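Local coordinates for oxidoreductase, 2OG-Fe oxygenase family protein, putative, expressed (PDB 5XOI) that probably acts as an iron(II)- and 2-oxoglutarate-dependent dioxygenase of the AlkB family, this chain being its oxygenase domain, at residues A[20-25]-A[214-219]; A[102-107]-A[113-118]; A[147-152]-A[193-198]. All blocks are in the same frame, centred on the assembly; numbering follows the deposited sequence.

Contact 1: residues A[20-25]-A[214-219]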
loop_
_atom_site.group_PDB
_atom_site.type_symbol
_atom_site.label_atom_id
_atom_site.label_comp_id
_atom_site.label_asym_id
_atom_site.label_seq_id
_atom_site.Cartn_x
_atom_site.Cartn_y
_atom_site.Cartn_z
ATOM N N LEU A 20 6.264 10.983 -2.753
ATOM C CA LEU A 20 5.070 11.828 -2.742
ATOM C C LEU A 20 5.420 13.288 -2.443
ATOM O O LEU A 20 6.035 13.589 -1.417
ATOM C CB LEU A 20 4.074 11.307 -1.703
ATOM C CG LEU A 20 3.571 9.883 -1.948
ATOM C CD1 LEU A 20 2.625 9.414 -0.823
ATOM C CD2 LEU A 20 2.869 9.802 -3.288
ATOM N N LYS A 21 4.995 14.198 -3.326
ATOM C CA LYS A 21 5.269 15.619 -3.133
ATOM C C LYS A 21 4.518 16.157 -1.918
ATOM O O LYS A 21 3.548 15.564 -1.444
ATOM C CB LYS A 21 4.861 16.440 -4.360
ATOM C CG LYS A 21 5.573 16.100 -5.655
ATOM C CD LYS A 21 5.288 17.190 -6.679
ATOM C CE LYS A 21 4.949 16.612 -8.037
ATOM N NZ LYS A 21 5.964 15.605 -8.457
ATOM N N HIS A 22 4.977 17.316 -1.435
ATOM C CA HIS A 22 4.382 17.989 -0.279
ATOM C C HIS A 22 2.870 18.111 -0.412
ATOM O O HIS A 22 2.106 17.619 0.436
ATOM C CB HIS A 22 5.023 19.384 -0.133
ATOM C CG HIS A 22 4.392 20.258 0.916
ATOM N ND1 HIS A 22 5.111 20.804 1.960
ATOM C CD2 HIS A 22 3.124 20.715 1.059
ATOM C CE1 HIS A 22 4.310 21.539 2.712
ATOM N NE2 HIS A 22 3.096 21.496 2.192
ATOM N N ASP A 23 2.421 18.811 -1.458
ATOM C CA ASP A 23 0.999 19.110 -1.582
ATOM C C ASP A 23 0.198 17.850 -1.872
ATOM O O ASP A 23 -0.987 17.781 -1.530
ATOM C CB ASP A 23 0.771 20.160 -2.675
ATOM C CG ASP A 23 0.929 21.593 -2.163
ATOM O OD1 ASP A 23 0.890 21.803 -0.931
ATOM O OD2 ASP A 23 1.083 22.518 -2.993
ATOM N N ASP A 24 0.826 16.851 -2.496
ATOM C CA ASP A 24 0.135 15.597 -2.764
ATOM C C ASP A 24 -0.136 14.827 -1.481
ATOM O O ASP A 24 -1.209 14.236 -1.336
ATOM C CB ASP A 24 0.940 14.740 -3.731
ATOM C CG ASP A 24 0.990 15.341 -5.112
ATOM O OD1 ASP A 24 0.065 16.120 -5.441
ATOM O OD2 ASP A 24 1.940 15.041 -5.857
ATOM N N GLN A 25 0.829 14.800 -0.554
ATOM C CA GLN A 25 0.592 14.158 0.739
ATOM C C GLN A 25 -0.554 14.841 1.472
ATOM O O GLN A 25 -1.445 14.183 2.024
ATOM C CB GLN A 25 1.864 14.189 1.590
ATOM C CG GLN A 25 2.969 13.256 1.130
ATOM C CD GLN A 25 4.097 13.156 2.138
ATOM O OE1 GLN A 25 3.885 12.791 3.300
ATOM N NE2 GLN A 25 5.311 13.481 1.699
ATOM N N THR A 214 1.582 16.897 9.778
ATOM C CA THR A 214 0.637 16.879 10.890
ATOM C C THR A 214 -0.094 18.207 10.996
ATOM O O THR A 214 -1.311 18.241 11.220
ATOM C CB THR A 214 1.383 16.579 12.190
ATOM O OG1 THR A 214 1.976 15.276 12.103
ATOM C CG2 THR A 214 0.433 16.631 13.377
ATOM N N ASP A 215 0.634 19.309 10.794
ATOM C CA ASP A 215 0.075 20.649 10.957
ATOM C C ASP A 215 -0.826 21.028 9.791
ATOM O O ASP A 215 -1.932 21.539 9.992
ATOM C CB ASP A 215 1.203 21.674 11.088
ATOM C CG ASP A 215 1.725 21.807 12.507
ATOM O OD1 ASP A 215 1.301 21.028 13.389
ATOM O OD2 ASP A 215 2.572 22.695 12.734
ATOM N N GLU A 216 -0.358 20.824 8.559
ATOM C CA GLU A 216 -1.130 21.295 7.415
ATOM C C GLU A 216 -2.328 20.398 7.140
ATOM O O GLU A 216 -3.407 20.891 6.792
ATOM C CB GLU A 216 -0.235 21.401 6.183
ATOM C CG GLU A 216 0.857 22.454 6.322
ATOM C CD GLU A 216 1.707 22.586 5.078
ATOM O OE1 GLU A 216 1.226 22.188 3.992
ATOM O OE2 GLU A 216 2.849 23.094 5.190
ATOM N N ALA A 217 -2.169 19.086 7.301
ATOM C CA ALA A 217 -3.237 18.133 7.022
ATOM C C ALA A 217 -4.082 17.799 8.244
ATOM O O ALA A 217 -5.067 17.063 8.110
ATOM C CB ALA A 217 -2.655 16.836 6.441
ATOM N N LYS A 218 -3.733 18.328 9.417
ATOM C CA LYS A 218 -4.411 17.993 10.676
ATOM C C LYS A 218 -4.498 16.477 10.863
ATOM O O LYS A 218 -5.564 15.909 11.131
ATOM C CB LYS A 218 -5.798 18.641 10.745
ATOM C CG LYS A 218 -5.778 20.170 10.699
ATOM C CD LYS A 218 -4.775 20.744 11.703
ATOM C CE LYS A 218 -4.580 22.246 11.512
ATOM N NZ LYS A 218 -3.279 22.725 12.084
ATOM N N LEU A 219 -3.346 15.823 10.725
ATOM C CA LEU A 219 -3.264 14.368 10.775
ATOM C C LEU A 219 -3.259 13.876 12.217
ATOM O O LEU A 219 -2.469 14.344 13.037
ATOM C CB LEU A 219 -1.990 13.896 10.072
ATOM C CG LEU A 219 -1.988 12.676 9.155
ATOM C CD1 LEU A 219 -0.643 11.980 9.295
ATOM C CD2 LEU A 219 -3.132 11.711 9.442
#
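His22 stands in the first turn of helix 22-37 and Glu216 in the last turn of helix 211-217, and their CA atoms are 10.0 Å apart, a gap bridged by the two side chains. Lys21 occupies the N-cap position, and its O takes the backbone N of Gln25 at 3.0 Å. On the other segment, Lys218 leaves the helix with positive phi while Leu219 N still bonds back to Thr214 O.

Across the gap the imidazole meets a carboxylate. His22 NE2 donates to Glu216 OE1 at 2.7 Å, a short but bent bond with an angle of 146° at the hydrogen. The oxygen is approached on its syn side, somewhat out of the carboxylate plane, and ring and carboxylate are turned 43° against each other. CG of His22 lies anti to the backbone N (chi1 173°), which carries the ring across to helix 211-217, while the Glu216 chain runs extended beyond CG to present its carboxylate at the ring edge. Glutamate suits the place through its length, histidine through a ring N-H at its far edge. The pair is a His-carboxylate hydrogen bond between two helices of the oxygenase domain, away from the metal site. Trp212 stacks with the His22 ring while Glu216 meets it at the edge, and together they probably limit its rotation. The carboxylates of Glu216 and nearby Asp23 may favour a protonated imidazole.

Within each segment, a side chain also secures a backbone oxygen. Gln25 NE2 donates to Leu20 O at 3.2 Å, from above the carbonyl plane, with OE1 held by Ser184, and Lys218 NZ reaches Asp215 O at 2.8 Å in the carbonyl plane. Ala217 packs its methyl on Ile29 of helix 22-37, a small side chain consistent with close approach of the helices.

Contact 2: residues A[102-107]-A[113-118]; sequences EFLRQK and DVEELP
Leu104 lies against the backbone and side chain of Glu115, its CB 3.5 Å from Glu115 O. With CG beside the backbone N and anti to the carbonyl carbon (chi1 -65°), the leucine divides its two branches: CD2 sits 3.8 Å from Glu115 OE1, while CD1 meets Leu117 CD1 at 4.2 Å, the two leucines crossing at about a right angle. A forked apolar side chain suits this spot because it can touch two alternate residues of the loop. The backbones are joined through water 1, which donates to Leu104 O and accepts from Glu115 N at 2.9 Å.

The arrangement is a chain reversal: helix 87-106 ends, and the loop doubles back along its last turns on the way to strand 124-131 of the large sheet of the double-stranded beta-helix core. Leu117 N is fastened to Asn101 OD1 of that helix.

Farther out, the polar end of Glu115 turns to strand 6-10 and the turn after it, OE2 bonding to Tyr8 OH and OE1 to Gly12 N. On the other flank Arg105 is occupied by Glu102: NE and NH2 both grip Glu102 OE1, side-on, with NE at 3.0 Å in a salt bridge. Gln106 NE2 donates to the anti lone pair of Glu102 OE2. Glu116 OE2, 4.1 Å from Arg105 NH1, lies at the guanidinium edge, the two planes nearly perpendicular (85°), and may add a weak attraction.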
loop_
_atom_site.group_PDB
_atom_site.type_symbol
_atom_site.label_atom_id
_atom_site.label_comp_id
_atom_site.label_asym_id
_atom_site.label_seq_id
_atom_site.Cartn_x
_atom_site.Cartn_y
_atom_site.Cartn_z
ATOM N N GLU A 102 12.479 3.079 -14.888
ATOM C CA GLU A 102 13.668 3.807 -15.309
ATOM C C GLU A 102 14.850 3.461 -14.415
ATOM O O GLU A 102 15.967 3.258 -14.902
ATOM C CB GLU A 102 13.396 5.311 -15.291
ATOM C CG GLU A 102 14.613 6.161 -15.643
ATOM C CD GLU A 102 15.048 5.985 -17.080
ATOM O OE1 GLU A 102 14.227 5.507 -17.897
ATOM O OE2 GLU A 102 16.216 6.329 -17.392
ATOM N N PHE A 103 14.612 3.380 -13.105
ATOM C CA PHE A 103 15.645 2.941 -12.176
ATOM C C PHE A 103 16.143 1.543 -12.532
ATOM O O PHE A 103 17.351 1.303 -12.600
ATOM C CB PHE A 103 15.070 2.997 -10.757
ATOM C CG PHE A 103 15.908 2.334 -9.710
ATOM C CD1 PHE A 103 17.123 2.873 -9.334
ATOM C CD2 PHE A 103 15.440 1.210 -9.044
ATOM C CE1 PHE A 103 17.887 2.282 -8.337
ATOM C CE2 PHE A 103 16.197 0.607 -8.051
ATOM C CZ PHE A 103 17.428 1.147 -7.696
ATOM N N LEU A 104 15.215 0.600 -12.753
ATOM C CA LEU A 104 15.609 -0.766 -13.092
ATOM C C LEU A 104 16.342 -0.828 -14.428
ATOM O O LEU A 104 17.241 -1.660 -14.602
ATOM C CB LEU A 104 14.379 -1.679 -13.124
ATOM C CG LEU A 104 13.629 -1.893 -11.791
ATOM C CD1 LEU A 104 12.281 -2.514 -12.045
ATOM C CD2 LEU A 104 14.425 -2.787 -10.857
ATOM N N ARG A 105 15.965 0.031 -15.380
ATOM C CA ARG A 105 16.715 0.138 -16.632
ATOM C C ARG A 105 18.162 0.537 -16.373
ATOM O O ARG A 105 19.096 -0.022 -16.964
ATOM C CB ARG A 105 16.060 1.178 -17.549
ATOM C CG ARG A 105 15.034 0.652 -18.509
ATOM C CD ARG A 105 14.594 1.749 -19.479
ATOM N NE ARG A 105 13.731 2.754 -18.867
ATOM C CZ ARG A 105 12.413 2.640 -18.721
ATOM N NH1 ARG A 105 11.766 1.548 -19.129
ATOM N NH2 ARG A 105 11.740 3.619 -18.153
ATOM N N GLN A 106 18.367 1.526 -15.507
ATOM C CA GLN A 106 19.724 2.015 -15.304
ATOM C C GLN A 106 20.564 1.042 -14.488
ATOM O O GLN A 106 21.781 0.974 -14.676
ATOM C CB GLN A 106 19.685 3.397 -14.650
ATOM C CG GLN A 106 19.197 4.491 -15.608
ATOM C CD GLN A 106 19.211 5.866 -14.980
ATOM O OE1 GLN A 106 20.035 6.153 -14.113
ATOM N NE2 GLN A 106 18.290 6.723 -15.407
ATOM N N LYS A 107 19.949 0.260 -13.615
ATOM C CA LYS A 107 20.697 -0.687 -12.804
ATOM C C LYS A 107 20.964 -2.004 -13.520
ATOM O O LYS A 107 21.589 -2.895 -12.934
ATOM C CB LYS A 107 19.949 -0.944 -11.492
ATOM C CG LYS A 107 19.886 0.294 -10.582
ATOM C CD LYS A 107 21.282 0.703 -10.099
ATOM C CE LYS A 107 21.564 2.183 -10.366
ATOM N NZ LYS A 107 23.015 2.533 -10.236
ATOM N N ASP A 113 19.260 -10.488 -16.996
ATOM C CA ASP A 113 18.164 -9.886 -17.738
ATOM C C ASP A 113 17.858 -8.487 -17.209
ATOM O O ASP A 113 18.090 -8.170 -16.040
ATOM C CB ASP A 113 16.904 -10.746 -17.634
ATOM C CG ASP A 113 17.078 -12.122 -18.248
ATOM O OD1 ASP A 113 18.135 -12.376 -18.860
ATOM O OD2 ASP A 113 16.148 -12.949 -18.109
ATOM N N VAL A 114 17.325 -7.647 -18.091
ATOM C CA VAL A 114 16.788 -6.345 -17.706
ATOM C C VAL A 114 15.473 -6.551 -16.965
ATOM O O VAL A 114 14.567 -7.231 -17.466
ATOM C CB VAL A 114 16.579 -5.463 -18.948
ATOM C CG1 VAL A 114 16.004 -4.104 -18.562
ATOM C CG2 VAL A 114 17.878 -5.320 -19.730
ATOM N N GLU A 115 15.351 -5.954 -15.781
ATOM C CA GLU A 115 14.109 -6.044 -15.027
ATOM C C GLU A 115 13.150 -4.934 -15.437
ATOM O O GLU A 115 13.557 -3.830 -15.805
ATOM C CB GLU A 115 14.365 -5.960 -13.523
ATOM C CG GLU A 115 14.896 -7.228 -12.892
ATOM C CD GLU A 115 14.985 -7.109 -11.378
ATOM O OE1 GLU A 115 14.046 -6.550 -10.765
ATOM O OE2 GLU A 115 15.993 -7.558 -10.800
ATOM N N GLU A 116 11.863 -5.240 -15.355
ATOM C CA GLU A 116 10.828 -4.295 -15.744
ATOM C C GLU A 116 9.532 -4.688 -15.057
ATOM O O GLU A 116 9.095 -5.835 -15.173
ATOM C CB GLU A 116 10.643 -4.288 -17.260
ATOM C CG GLU A 116 9.895 -3.081 -17.781
ATOM C CD GLU A 116 9.883 -3.037 -19.305
ATOM O OE1 GLU A 116 10.040 -4.097 -19.942
ATOM O OE2 GLU A 116 9.749 -1.934 -19.864
ATOM N N LEU A 117 8.926 -3.742 -14.353
ATOM C CA LEU A 117 7.637 -4.000 -13.722
ATOM C C LEU A 117 6.511 -3.841 -14.740
ATOM O O LEU A 117 6.527 -2.901 -15.536
ATOM C CB LEU A 117 7.422 -3.029 -12.574
ATOM C CG LEU A 117 8.252 -3.289 -11.321
ATOM C CD1 LEU A 117 8.439 -1.984 -10.567
ATOM C CD2 LEU A 117 7.589 -4.349 -10.444
ATOM N N PRO A 118 5.520 -4.730 -14.733
ATOM C CA PRO A 118 4.368 -4.567 -15.630
ATOM C C PRO A 118 3.595 -3.306 -15.287
ATOM O O PRO A 118 3.643 -2.824 -14.142
ATOM C CB PRO A 118 3.525 -5.826 -15.360
ATOM C CG PRO A 118 4.445 -6.784 -14.663
ATOM C CD PRO A 118 5.408 -5.931 -13.890
HETATM O O HOH W 1 17.442 -4.437 -14.389
#

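Contact 3: residues A[147-152]-A[193-198]; sequences PSLHKG and KSRLIF
Gly152 and Arg195 bring the two backbones closest, their CA atoms 5.6 Å apart, and segment 193-198 reaches that point through the 3-10 turn of Lys193 and Ser194. The hydroxyl of Ser194 is tied to Pro11 O and Arg10 NE; Ser194 O accepts from Ile197 N at 3.2 Å, closing a type I beta turn centred on Arg195 and Leu196.

Arg195 carries the contact. Its CB passes 4.2 Å from Gly152 CA, where the helix ends in a Schellman motif; the positive phi there favours glycine. With CG anti to the backbone N (chi1 178°) and a bend at chi2 (52°), the chain turns its guanidinium beneath Leu149 CD2, which lies over one face, 3.4 Å from NH2. Arginine suits a buried site with two backbone carbonyls and a water to satisfy: NE bonds to Leu153 O and to water 2, which in turn donates to Ser148 OG at 2.7 Å, and NH1 holds Asp141 O. Since Asp141 is a ligand of the bound manganese, the guanidinium lies in the second shell of the metal site of this double-stranded beta-helix domain and links the backbone of a ligand to Leu153 just beyond helix 146-150 and, through water 2, to Ser148 within it.

Leu196 follows on the exposed side, its CD2 4.3 Å from Leu149 CD2, so one leucine methyl serves both the arginine face and an apolar neighbour. The segment then leaves the turn: Ile197 O accepts from ND1 of His199, another manganese ligand, which probably fixes the rotation of that ring, and Phe198 opens strand 198-205.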
loop_
_atom_site.group_PDB
_atom_site.type_symbol
_atom_site.label_atom_id
_atom_site.label_comp_id
_atom_site.label_asym_id
_atom_site.label_seq_id
_atom_site.Cartn_x
_atom_site.Cartn_y
_atom_site.Cartn_z
ATOM N N PRO A 147 -4.977 -14.450 -13.594
ATOM C CA PRO A 147 -4.168 -13.774 -14.624
ATOM C C PRO A 147 -3.439 -12.554 -14.097
ATOM O O PRO A 147 -2.290 -12.309 -14.487
ATOM C CB PRO A 147 -5.204 -13.401 -15.691
ATOM C CG PRO A 147 -6.299 -14.405 -15.514
ATOM C CD PRO A 147 -6.377 -14.615 -14.032
ATOM N N SER A 148 -4.082 -11.775 -13.227
ATOM C CA SER A 148 -3.410 -10.638 -12.607
ATOM C C SER A 148 -2.173 -11.085 -11.840
ATOM O O SER A 148 -1.090 -10.496 -11.971
ATOM C CB SER A 148 -4.377 -9.910 -11.676
ATOM O OG SER A 148 -3.776 -8.743 -11.160
ATOM N N LEU A 149 -2.325 -12.118 -11.012
ATOM C CA LEU A 149 -1.202 -12.632 -10.240
ATOM C C LEU A 149 -0.157 -13.265 -11.147
ATOM O O LEU A 149 1.046 -13.030 -10.977
ATOM C CB LEU A 149 -1.695 -13.649 -9.210
ATOM C CG LEU A 149 -2.647 -13.175 -8.120
ATOM C CD1 LEU A 149 -2.961 -14.341 -7.188
ATOM C CD2 LEU A 149 -2.022 -12.024 -7.351
ATOM N N HIS A 150 -0.601 -14.052 -12.135
ATOM C CA HIS A 150 0.332 -14.756 -13.009
ATOM C C HIS A 150 1.174 -13.782 -13.820
ATOM O O HIS A 150 2.350 -14.045 -14.096
ATOM C CB HIS A 150 -0.434 -15.701 -13.939
ATOM C CG HIS A 150 0.390 -16.240 -15.066
ATOM N ND1 HIS A 150 1.597 -16.879 -14.868
ATOM C CD2 HIS A 150 0.183 -16.236 -16.404
ATOM C CE1 HIS A 150 2.097 -17.244 -16.035
ATOM N NE2 HIS A 150 1.259 -16.863 -16.983
ATOM N N LYS A 151 0.588 -12.651 -14.210
ATOM C CA LYS A 151 1.343 -11.636 -14.930
ATOM C C LYS A 151 2.244 -10.810 -14.019
ATOM O O LYS A 151 3.050 -10.019 -14.520
ATOM C CB LYS A 151 0.371 -10.728 -15.682
ATOM C CG LYS A 151 -0.319 -11.387 -16.858
ATOM C CD LYS A 151 -1.194 -10.367 -17.581
ATOM C CE LYS A 151 -1.769 -10.935 -18.884
ATOM N NZ LYS A 151 -2.673 -12.097 -18.636
ATOM N N GLY A 152 2.137 -10.983 -12.707
ATOM C CA GLY A 152 2.964 -10.219 -11.794
ATOM C C GLY A 152 2.613 -8.755 -11.690
ATOM O O GLY A 152 3.460 -7.953 -11.286
ATOM N N LYS A 193 8.591 -11.182 -9.850
ATOM C CA LYS A 193 8.927 -12.287 -8.960
ATOM C C LYS A 193 8.698 -11.963 -7.489
ATOM O O LYS A 193 8.708 -12.888 -6.670
ATOM C CB LYS A 193 10.382 -12.721 -9.165
ATOM C CG LYS A 193 10.638 -13.371 -10.511
ATOM C CD LYS A 193 12.044 -13.955 -10.590
ATOM C CE LYS A 193 12.572 -13.864 -12.010
ATOM N NZ LYS A 193 11.470 -14.099 -12.986
ATOM N N SER A 194 8.479 -10.697 -7.125
ATOM C CA SER A 194 8.155 -10.342 -5.747
ATOM C C SER A 194 6.660 -10.156 -5.499
ATOM O O SER A 194 6.277 -9.738 -4.402
ATOM C CB SER A 194 8.899 -9.066 -5.336
ATOM O OG SER A 194 10.272 -9.339 -5.145
ATOM N N ARG A 195 5.807 -10.464 -6.479
ATOM C CA ARG A 195 4.389 -10.133 -6.355
ATOM C C ARG A 195 3.737 -10.862 -5.184
ATOM O O ARG A 195 2.796 -10.342 -4.570
ATOM C CB ARG A 195 3.671 -10.443 -7.672
ATOM C CG ARG A 195 2.151 -10.199 -7.678
ATOM C CD ARG A 195 1.791 -8.798 -7.188
ATOM N NE ARG A 195 0.343 -8.592 -7.233
ATOM C CZ ARG A 195 -0.482 -9.028 -6.290
ATOM N NH1 ARG A 195 0.011 -9.675 -5.241
ATOM N NH2 ARG A 195 -1.792 -8.819 -6.384
ATOM N N LEU A 196 4.237 -12.043 -4.830
ATOM C CA LEU A 196 3.615 -12.863 -3.801
ATOM C C LEU A 196 4.441 -12.924 -2.513
ATOM O O LEU A 196 4.337 -13.890 -1.755
ATOM C CB LEU A 196 3.353 -14.268 -4.345
ATOM C CG LEU A 196 2.175 -14.307 -5.326
ATOM C CD1 LEU A 196 1.884 -15.733 -5.794
ATOM C CD2 LEU A 196 0.939 -13.693 -4.670
ATOM N N ILE A 197 5.252 -11.899 -2.235
ATOM C CA ILE A 197 5.978 -11.890 -0.970
ATOM C C ILE A 197 4.990 -11.896 0.188
ATOM O O ILE A 197 3.907 -11.297 0.126
ATOM C CB ILE A 197 6.931 -10.685 -0.865
ATOM C CG1 ILE A 197 6.182 -9.363 -1.113
ATOM C CG2 ILE A 197 8.120 -10.871 -1.801
ATOM C CD1 ILE A 197 6.994 -8.111 -0.736
ATOM N N PHE A 198 5.356 -12.598 1.248
ATOM C CA PHE A 198 4.700 -12.397 2.530
ATOM C C PHE A 198 5.148 -11.056 3.105
ATOM O O PHE A 198 6.321 -10.693 3.024
ATOM C CB PHE A 198 5.052 -13.531 3.496
ATOM C CG PHE A 198 4.284 -14.808 3.257
ATOM C CD1 PHE A 198 4.724 -15.727 2.308
ATOM C CD2 PHE A 198 3.142 -15.103 3.991
ATOM C CE1 PHE A 198 4.029 -16.908 2.080
ATOM C CE2 PHE A 198 2.430 -16.294 3.771
ATOM C CZ PHE A 198 2.871 -17.192 2.818
HETATM O O HOH W 2 -1.745 -8.445 -9.342
#

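Contact 1 is a surface contact on the opposite side of the chain's centre from contact 3, their centres about 32 Å apart; contacts 2 and 3 are partly buried and touch, Pro118 CG lying 3.5 Å from Lys151 O. No helix is shared: contact 1 pairs the ends of two helices, whereas contacts 2 and 3 each set the end of a helix against a loop. Chemistry follows place. Contact 1 depends on one direct polar bond, while the other two rely on leucine packing, bridging waters and polar groups turned to outside partners. Contact 3 alone borders the metal site. Along the chain, contacts 2 and 3 follow one another inside the loop that contact 1 closes.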